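Local coordinates for protein ribulose-bisphosphate carboxylase (Alicyclobacillus acidocaldarius subsp. acidocaldarius, PDB 4NAS) that belongs to the RuBisCO large-chain family, pairing an N-terminal alpha+beta domain with a TIM-barrel domain that binds calcium in this crystal structure, at residues T16-D21 and R109-Q114; C57-G62 and D79-V84. All blocks are in the same frame, centred on the assembly; numbering follows the deposited sequence.

Contact 1 (T16-D21 and R109-Q114)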
ATOM      1  N   THR B  16       8.985 -10.584  13.365  1.00 16.71           N
ATOM      2  CA  THR B  16       8.239 -10.898  14.568  1.00 17.49           C
ATOM      3  C   THR B  16       6.797 -10.522  14.338  1.00 27.81           C
ATOM      4  O   THR B  16       6.516  -9.368  13.980  1.00 16.85           O
ATOM      5  CB  THR B  16       8.745 -10.073  15.756  1.00 21.08           C
ATOM      6  OG1 THR B  16      10.122 -10.366  15.994  1.00 22.93           O
ATOM      7  CG2 THR B  16       7.934 -10.379  17.020  1.00 23.73           C
ATOM      8  N   TYR B  17       5.899 -11.494  14.528  1.00 26.57           N
ATOM      9  CA  TYR B  17       4.455 -11.287  14.399  1.00 23.41           C
ATOM     10  C   TYR B  17       3.779 -11.409  15.753  1.00 26.54           C
ATOM     11  O   TYR B  17       4.189 -12.219  16.577  1.00 30.79           O
ATOM     12  CB  TYR B  17       3.828 -12.326  13.451  1.00 23.04           C
ATOM     13  CG  TYR B  17       4.521 -12.383  12.122  1.00 22.04           C
ATOM     14  CD1 TYR B  17       4.139 -11.526  11.077  1.00 16.64           C
ATOM     15  CD2 TYR B  17       5.572 -13.259  11.910  1.00 26.68           C
ATOM     16  CE1 TYR B  17       4.788 -11.564   9.868  1.00 19.40           C
ATOM     17  CE2 TYR B  17       6.226 -13.311  10.694  1.00 21.23           C
ATOM     18  CZ  TYR B  17       5.837 -12.470   9.682  1.00 19.29           C
ATOM     19  OH  TYR B  17       6.479 -12.520   8.468  1.00 17.21           O
ATOM     20  N   ARG B  18       2.766 -10.580  15.975  1.00 21.78           N
ATOM     21  CA  ARG B  18       1.859 -10.727  17.110  1.00 25.60           C
ATOM     22  C   ARG B  18       0.562 -11.295  16.552  1.00 27.98           C
ATOM     23  O   ARG B  18      -0.018 -10.723  15.619  1.00 24.06           O
ATOM     24  CB  ARG B  18       1.544  -9.353  17.733  1.00 21.69           C
ATOM     25  CG  ARG B  18       0.534  -9.428  18.902  1.00 29.39           C
ATOM     26  CD  ARG B  18      -0.236  -8.112  19.083  1.00 37.51           C
ATOM     27  NE  ARG B  18      -1.138  -8.138  20.239  1.00 46.35           N
ATOM     28  CZ  ARG B  18      -2.417  -8.516  20.204  1.00 48.20           C
ATOM     29  NH1 ARG B  18      -2.975  -8.920  19.070  1.00 48.12           N
ATOM     30  NH2 ARG B  18      -3.144  -8.493  21.311  1.00 51.25           N
ATOM     31  N   LEU B  19       0.081 -12.391  17.123  1.00 21.75           N
ATOM     32  CA  LEU B  19      -1.128 -13.036  16.601  1.00 24.30           C
ATOM     33  C   LEU B  19      -1.931 -13.724  17.697  1.00 27.00           C
ATOM     34  O   LEU B  19      -1.398 -14.038  18.772  1.00 26.84           O
ATOM     35  CB  LEU B  19      -0.770 -14.041  15.505  1.00 31.09           C
ATOM     36  CG  LEU B  19       0.273 -15.124  15.833  1.00 37.16           C
ATOM     37  CD1 LEU B  19      -0.337 -16.347  16.492  1.00 35.94           C
ATOM     38  CD2 LEU B  19       1.049 -15.541  14.594  1.00 43.11           C
ATOM     39  N   ARG B  20      -3.212 -13.957  17.414  1.00 25.59           N
ATOM     40  CA  ARG B  20      -4.087 -14.695  18.323  1.00 37.65           C
ATOM     41  C   ARG B  20      -4.406 -16.064  17.722  1.00 38.08           C
ATOM     42  O   ARG B  20      -4.695 -16.169  16.532  1.00 31.77           O
ATOM     43  CB  ARG B  20      -5.375 -13.908  18.574  1.00 29.18           C
ATOM     44  CG  ARG B  20      -6.390 -14.630  19.432  1.00 31.90           C
ATOM     45  CD  ARG B  20      -7.579 -13.742  19.746  1.00 38.86           C
ATOM     46  NE  ARG B  20      -8.561 -14.441  20.571  1.00 47.07           N
ATOM     47  CZ  ARG B  20      -9.227 -13.892  21.586  1.00 47.39           C
ATOM     48  NH1 ARG B  20      -9.013 -12.626  21.920  1.00 42.51           N
ATOM     49  NH2 ARG B  20     -10.101 -14.616  22.279  1.00 45.31           N
ATOM     50  N   ASP B  21      -4.347 -17.115  18.534  1.00 38.38           N
ATOM     51  CA  ASP B  21      -4.661 -18.455  18.050  1.00 35.97           C
ATOM     52  C   ASP B  21      -4.787 -19.400  19.229  1.00 43.50           C
ATOM     53  O   ASP B  21      -4.803 -18.958  20.378  1.00 46.56           O
ATOM     54  CB  ASP B  21      -3.579 -18.958  17.096  1.00 37.53           C
ATOM     55  CG  ASP B  21      -4.125 -19.890  16.024  1.00 41.93           C
ATOM     56  OD1 ASP B  21      -5.017 -20.709  16.330  1.00 43.25           O
ATOM     57  OD2 ASP B  21      -3.654 -19.802  14.866  1.00 43.92           O
ATOM     58  N   ARG B 109      -0.261  -9.349  13.171  1.00 19.82           N
ATOM     59  CA  ARG B 109       0.318  -8.029  12.915  1.00 17.97           C
ATOM     60  C   ARG B 109       1.828  -8.110  12.883  1.00 15.74           C
ATOM     61  O   ARG B 109       2.448  -8.708  13.778  1.00 17.18           O
ATOM     62  CB  ARG B 109      -0.146  -7.065  14.021  1.00 15.94           C
ATOM     63  CG  ARG B 109       0.354  -5.639  13.945  1.00 17.59           C
ATOM     64  CD  ARG B 109      -0.198  -4.839  15.148  1.00 24.52           C
ATOM     65  NE  ARG B 109      -0.390  -3.424  14.839  1.00 23.62           N
ATOM     66  CZ  ARG B 109       0.392  -2.448  15.267  1.00 23.47           C
ATOM     67  NH1 ARG B 109       1.438  -2.712  16.037  1.00 27.76           N
ATOM     68  NH2 ARG B 109       0.126  -1.199  14.919  1.00 22.78           N
ATOM     69  N   LEU B 110       2.433  -7.497  11.869  1.00 18.31           N
ATOM     70  CA  LEU B 110       3.893  -7.450  11.768  1.00 16.28           C
ATOM     71  C   LEU B 110       4.483  -6.358  12.671  1.00 23.41           C
ATOM     72  O   LEU B 110       4.201  -5.154  12.487  1.00 18.86           O
ATOM     73  CB  LEU B 110       4.303  -7.235  10.302  1.00 17.99           C
ATOM     74  CG  LEU B 110       5.801  -7.086  10.016  1.00 19.61           C
ATOM     75  CD1 LEU B 110       6.562  -8.371  10.354  1.00 19.32           C
ATOM     76  CD2 LEU B 110       5.962  -6.744   8.534  1.00 16.07           C
ATOM     77  N   GLU B 111       5.301  -6.789  13.632  1.00 16.25           N
ATOM     78  CA  GLU B 111       5.773  -5.959  14.741  1.00 24.90           C
ATOM     79  C   GLU B 111       7.217  -5.523  14.572  1.00 22.87           C
ATOM     80  O   GLU B 111       7.622  -4.451  15.035  1.00 19.22           O
ATOM     81  CB  GLU B 111       5.699  -6.758  16.050  1.00 29.08           C
ATOM     82  CG  GLU B 111       4.295  -7.118  16.515  1.00 39.13           C
ATOM     83  CD  GLU B 111       3.605  -5.964  17.206  1.00 47.97           C
ATOM     84  OE1 GLU B 111       3.498  -5.998  18.451  1.00 48.92           O
ATOM     85  OE2 GLU B 111       3.184  -5.020  16.506  1.00 50.32           O
ATOM     86  N   ARG B 112       8.013  -6.381  13.952  1.00 20.57           N
ATOM     87  CA  ARG B 112       9.440  -6.121  13.849  1.00 17.50           C
ATOM     88  C   ARG B 112      10.044  -6.790  12.620  1.00 20.85           C
ATOM     89  O   ARG B 112       9.669  -7.920  12.242  1.00 18.74           O
ATOM     90  CB  ARG B 112      10.175  -6.574  15.117  1.00 18.85           C
ATOM     91  CG  ARG B 112      11.674  -6.224  15.110  1.00 28.78           C
ATOM     92  CD  ARG B 112      12.433  -6.753  16.333  1.00 26.65           C
ATOM     93  NE  ARG B 112      13.791  -6.207  16.371  1.00 24.32           N
ATOM     94  CZ  ARG B 112      14.705  -6.519  17.281  1.00 35.07           C
ATOM     95  NH1 ARG B 112      14.422  -7.396  18.228  1.00 39.75           N
ATOM     96  NH2 ARG B 112      15.911  -5.962  17.237  1.00 43.05           N
ATOM     97  N   LEU B 113      10.960  -6.066  11.982  1.00 23.43           N
ATOM     98  CA  LEU B 113      11.780  -6.624  10.912  1.00 27.22           C
ATOM     99  C   LEU B 113      13.243  -6.429  11.241  1.00 23.42           C
ATOM    100  O   LEU B 113      13.734  -5.296  11.338  1.00 27.24           O
ATOM    101  CB  LEU B 113      11.473  -5.948   9.582  1.00 16.45           C
ATOM    102  CG  LEU B 113      10.146  -6.310   8.926  1.00 16.69           C
ATOM    103  CD1 LEU B 113       9.958  -5.425   7.681  1.00 18.07           C
ATOM    104  CD2 LEU B 113      10.045  -7.793   8.547  1.00 16.45           C
ATOM    105  N   GLN B 114      13.957  -7.521  11.441  1.00 21.50           N
ATOM    106  CA  GLN B 114      15.397  -7.384  11.626  1.00 22.13           C
ATOM    107  C   GLN B 114      16.083  -7.690  10.305  1.00 24.97           C
ATOM    108  O   GLN B 114      16.014  -8.813   9.798  1.00 28.12           O
ATOM    109  CB  GLN B 114      15.897  -8.290  12.750  1.00 24.18           C
ATOM    110  CG  GLN B 114      15.349  -7.876  14.118  1.00 24.63           C
ATOM    111  CD  GLN B 114      15.687  -8.862  15.221  1.00 29.09           C
ATOM    112  OE1 GLN B 114      16.842  -8.975  15.632  1.00 29.43           O
ATOM    113  NE2 GLN B 114      14.675  -9.574  15.715  1.00 31.78           N
TER
HETATM  114  O   HOH W   1      12.335  -9.432  14.397  1.00 19.63           O
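E111 carries its CG anti to its own carbonyl carbon (chi1 -66°), which sets CG 3.7 Å from R18 CB; the bend at chi2 (-80°) then turns CD aside from an extended course. On the facing strand R18 has CG anti to the backbone N (chi1 177°), and the extended chain beyond it leads away from the contact toward a salt bridge with E107. The carboxylate of E111 instead takes a partner from its own strand: R109 NH1 meets OE2 at 2.9 Å, close to the line of the C-O bond. The two strands run antiparallel and are joined through a classic beta bulge, in which E111 and R112 both face T16. T16 O receives E111 N at 2.9 Å almost straight on and, more weakly, R112 N; T16 N returns a bond to R112 O. Past the bulge R18 and R109 exchange a pair of backbone bonds. T16 CB packs on R112 CB at 3.8 Å, while T16 OG1 bonds to D79 OD1 and accepts from a water that Q114 NE2 also donates to. On the reverse face Y17 and L110 slant across one another, with L110 CD1 3.7 Å from Y17 CE1. That apolar face is roofed by helix 91-99: L110 rests on V98 and F99, and the Y17 hydroxyl bonds to V98 O. Within the sheet, strand 12-22 is flanked by strand 73-83 on its other side, and strand 108-114 by the short strand 281-282.

Contact 2 (C57-G62 and D79-V84)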
ATOM      1  N   CYS B  57      15.266 -22.588   2.537  1.00 28.08           N
ATOM      2  CA  CYS B  57      14.109 -22.786   3.405  1.00 35.89           C
ATOM      3  C   CYS B  57      14.145 -21.859   4.618  1.00 32.66           C
ATOM      4  O   CYS B  57      15.212 -21.561   5.148  1.00 33.99           O
ATOM      5  CB  CYS B  57      13.979 -24.250   3.845  1.00 42.56           C
ATOM      6  SG  CYS B  57      12.469 -24.586   4.794  1.00 39.99           S
ATOM      7  N   GLY B  58      12.969 -21.424   5.058  1.00 26.20           N
ATOM      8  CA  GLY B  58      12.859 -20.589   6.244  1.00 29.18           C
ATOM      9  C   GLY B  58      12.951 -21.389   7.529  1.00 34.10           C
ATOM     10  O   GLY B  58      13.029 -22.623   7.492  1.00 30.43           O
ATOM     11  N   ARG B  59      12.976 -20.697   8.667  1.00 24.13           N
ATOM     12  CA  ARG B  59      13.039 -21.371   9.968  1.00 31.68           C
ATOM     13  C   ARG B  59      12.282 -20.594  11.038  1.00 29.31           C
ATOM     14  O   ARG B  59      12.149 -19.373  10.952  1.00 24.25           O
ATOM     15  CB  ARG B  59      14.490 -21.599  10.417  1.00 40.13           C
ATOM     16  CG  ARG B  59      15.532 -20.986   9.503  1.00 43.85           C
ATOM     17  CD  ARG B  59      16.882 -20.831  10.169  1.00 53.38           C
ATOM     18  NE  ARG B  59      17.780 -20.071   9.303  1.00 59.01           N
ATOM     19  CZ  ARG B  59      18.193 -18.830   9.543  1.00 62.70           C
ATOM     20  NH1 ARG B  59      19.001 -18.227   8.683  1.00 69.10           N
ATOM     21  NH2 ARG B  59      17.813 -18.197  10.645  1.00 60.92           N
ATOM     22  N   VAL B  60      11.770 -21.313  12.030  1.00 24.74           N
ATOM     23  CA  VAL B  60      11.101 -20.703  13.164  1.00 28.92           C
ATOM     24  C   VAL B  60      12.162 -20.359  14.206  1.00 29.53           C
ATOM     25  O   VAL B  60      12.871 -21.239  14.693  1.00 33.62           O
ATOM     26  CB  VAL B  60      10.047 -21.638  13.779  1.00 33.25           C
ATOM     27  CG1 VAL B  60       9.469 -21.009  15.017  1.00 28.19           C
ATOM     28  CG2 VAL B  60       8.940 -21.942  12.770  1.00 30.72           C
ATOM     29  N   GLU B  61      12.287 -19.075  14.532  1.00 28.26           N
ATOM     30  CA  GLU B  61      13.342 -18.629  15.451  1.00 35.43           C
ATOM     31  C   GLU B  61      12.872 -18.551  16.899  1.00 33.04           C
ATOM     32  O   GLU B  61      13.669 -18.705  17.827  1.00 34.04           O
ATOM     33  CB  GLU B  61      13.928 -17.285  15.008  1.00 40.34           C
ATOM     34  CG  GLU B  61      14.619 -17.327  13.651  1.00 50.21           C
ATOM     35  CD  GLU B  61      16.014 -17.923  13.712  1.00 60.01           C
ATOM     36  OE1 GLU B  61      16.985 -17.139  13.805  1.00 63.40           O
ATOM     37  OE2 GLU B  61      16.143 -19.167  13.657  1.00 62.01           O
ATOM     38  N   GLY B  62      11.579 -18.312  17.093  1.00 33.69           N
ATOM     39  CA  GLY B  62      11.026 -18.262  18.435  1.00 34.00           C
ATOM     40  C   GLY B  62       9.515 -18.171  18.482  1.00 32.48           C
ATOM     41  O   GLY B  62       8.877 -17.603  17.594  1.00 25.07           O
ATOM     42  N   ASP B  79       8.674 -15.591  15.775  1.00 23.67           N
ATOM     43  CA  ASP B  79       9.744 -15.036  14.943  1.00 23.84           C
ATOM     44  C   ASP B  79      10.029 -16.013  13.802  1.00 24.90           C
ATOM     45  O   ASP B  79      10.251 -17.198  14.055  1.00 24.66           O
ATOM     46  CB  ASP B  79      11.042 -14.847  15.754  1.00 29.06           C
ATOM     47  CG  ASP B  79      10.898 -13.869  16.920  1.00 27.10           C
ATOM     48  OD1 ASP B  79      10.071 -12.941  16.863  1.00 27.51           O
ATOM     49  OD2 ASP B  79      11.654 -14.030  17.903  1.00 31.80           O
ATOM     50  N   ILE B  80      10.016 -15.531  12.558  1.00 23.03           N
ATOM     51  CA  ILE B  80      10.327 -16.374  11.394  1.00 25.59           C
ATOM     52  C   ILE B  80      11.534 -15.804  10.625  1.00 24.78           C
ATOM     53  O   ILE B  80      11.598 -14.589  10.378  1.00 23.13           O
ATOM     54  CB  ILE B  80       9.124 -16.486  10.422  1.00 23.49           C
ATOM     55  CG1 ILE B  80       7.870 -17.008  11.137  1.00 24.84           C
ATOM     56  CG2 ILE B  80       9.464 -17.375   9.230  1.00 23.65           C
ATOM     57  CD1 ILE B  80       8.034 -18.412  11.743  1.00 27.38           C
ATOM     58  N   ALA B  81      12.495 -16.662  10.276  1.00 25.67           N
ATOM     59  CA  ALA B  81      13.652 -16.249   9.475  1.00 29.19           C
ATOM     60  C   ALA B  81      13.467 -16.597   7.992  1.00 29.39           C
ATOM     61  O   ALA B  81      13.267 -17.763   7.646  1.00 30.94           O
ATOM     62  CB  ALA B  81      14.926 -16.879  10.011  1.00 33.97           C
ATOM     63  N   TYR B  82      13.527 -15.579   7.137  1.00 22.32           N
ATOM     64  CA  TYR B  82      13.396 -15.730   5.681  1.00 27.70           C
ATOM     65  C   TYR B  82      14.733 -15.465   5.007  1.00 27.86           C
ATOM     66  O   TYR B  82      15.209 -14.327   5.001  1.00 35.18           O
ATOM     67  CB  TYR B  82      12.381 -14.725   5.112  1.00 19.09           C
ATOM     68  CG  TYR B  82      10.993 -14.860   5.685  1.00 29.18           C
ATOM     69  CD1 TYR B  82      10.654 -14.217   6.878  1.00 17.95           C
ATOM     70  CD2 TYR B  82      10.018 -15.620   5.047  1.00 25.97           C
ATOM     71  CE1 TYR B  82       9.401 -14.334   7.413  1.00 20.82           C
ATOM     72  CE2 TYR B  82       8.735 -15.723   5.586  1.00 34.54           C
ATOM     73  CZ  TYR B  82       8.443 -15.075   6.774  1.00 17.80           C
ATOM     74  OH  TYR B  82       7.203 -15.153   7.352  1.00 21.92           O
ATOM     75  N   PRO B  83      15.333 -16.506   4.420  1.00 28.44           N
ATOM     76  CA  PRO B  83      16.666 -16.391   3.816  1.00 25.34           C
ATOM     77  C   PRO B  83      16.675 -15.269   2.796  1.00 25.72           C
ATOM     78  O   PRO B  83      15.738 -15.163   2.008  1.00 28.78           O
ATOM     79  CB  PRO B  83      16.842 -17.741   3.103  1.00 25.05           C
ATOM     80  CG  PRO B  83      15.984 -18.687   3.869  1.00 29.53           C
ATOM     81  CD  PRO B  83      14.785 -17.872   4.327  1.00 22.88           C
ATOM     82  N   VAL B  84      17.710 -14.438   2.810  1.00 27.41           N
ATOM     83  CA  VAL B  84      17.743 -13.252   1.951  1.00 30.71           C
ATOM     84  C   VAL B  84      17.880 -13.625   0.474  1.00 31.34           C
ATOM     85  O   VAL B  84      17.525 -12.852  -0.419  1.00 30.72           O
ATOM     86  CB  VAL B  84      18.899 -12.317   2.387  1.00 40.00           C
ATOM     87  CG1 VAL B  84      19.111 -11.161   1.398  1.00 41.13           C
ATOM     88  CG2 VAL B  84      18.611 -11.788   3.769  1.00 37.29           C
TER
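A81, D79 and R59 bury the greatest areas here, and A81 CB is the point on which two side chains from the facing strand converge. R59 sends its guanidinium across so that one face lies over this methyl, NH2 coming to 3.2 Å from A81 CB. E61 CG reaches the same A81 CB at 3.7 Å, and the bend at chi2 (-79°) places CD, the carboxylate carbon, at the edge of the R59 guanidinium and in its plane. The two groups form a rather long salt bridge, R59 NH2 to E61 OE1 3.4 Å. Beneath these side chains the backbones of R59 and A81 exchange two hydrogen bonds; the one from A81 N to R59 O is short and nearly straight, at 2.8 Å and 173°.

These are the two strands of a beta hairpin, 59-68 and 73-83, and a classic beta bulge interrupts their antiparallel register, with E61 and G62 both facing D79. D79 O takes E61 N at 2.8 Å, the donor standing above the carbonyl plane, and G62 N only weakly, while D79 N donates to G62 O. D79 CB packs 3.9 Å from E61 CB. D79 CG stands anti to its carbonyl carbon (chi1 -62°); of the carboxylate oxygens, OD1 bonds to T16 and OD2 makes a salt bridge to R64. On the other face of the hairpin V60 CG2 meets I80 CD1 at 3.8 Å, and V60 also touches A30 and E31 of helix 26-36. At the loop end P83 CG closes on C57 O, 3.2 Å away, and the proline ring also lies beside G58 CA.

In the fold
Contacts 1 and 2 have centres about 13 Å apart in one mixed sheet, whose order is 59-68, 73-83, 12-22, 108-114, 281-282; the first four of these strands come from the N-terminal part of the chain. Strand 12-22 comes first in sequence, the 59-83 hairpin follows, and 108-114 comes after it, so contact 2 falls wholly between the two halves of contact 1. Contact 2 pairs the edge strand 59-68 with 73-83, contact 1 pairs 12-22 with 108-114, and the 73-83/12-22 pairing joins them. Across that seam T16 bonds to D79 and Y17 CE2 packs against I80 CG1. Strand 108-114 in turn pairs with 281-282, from much later in the chain.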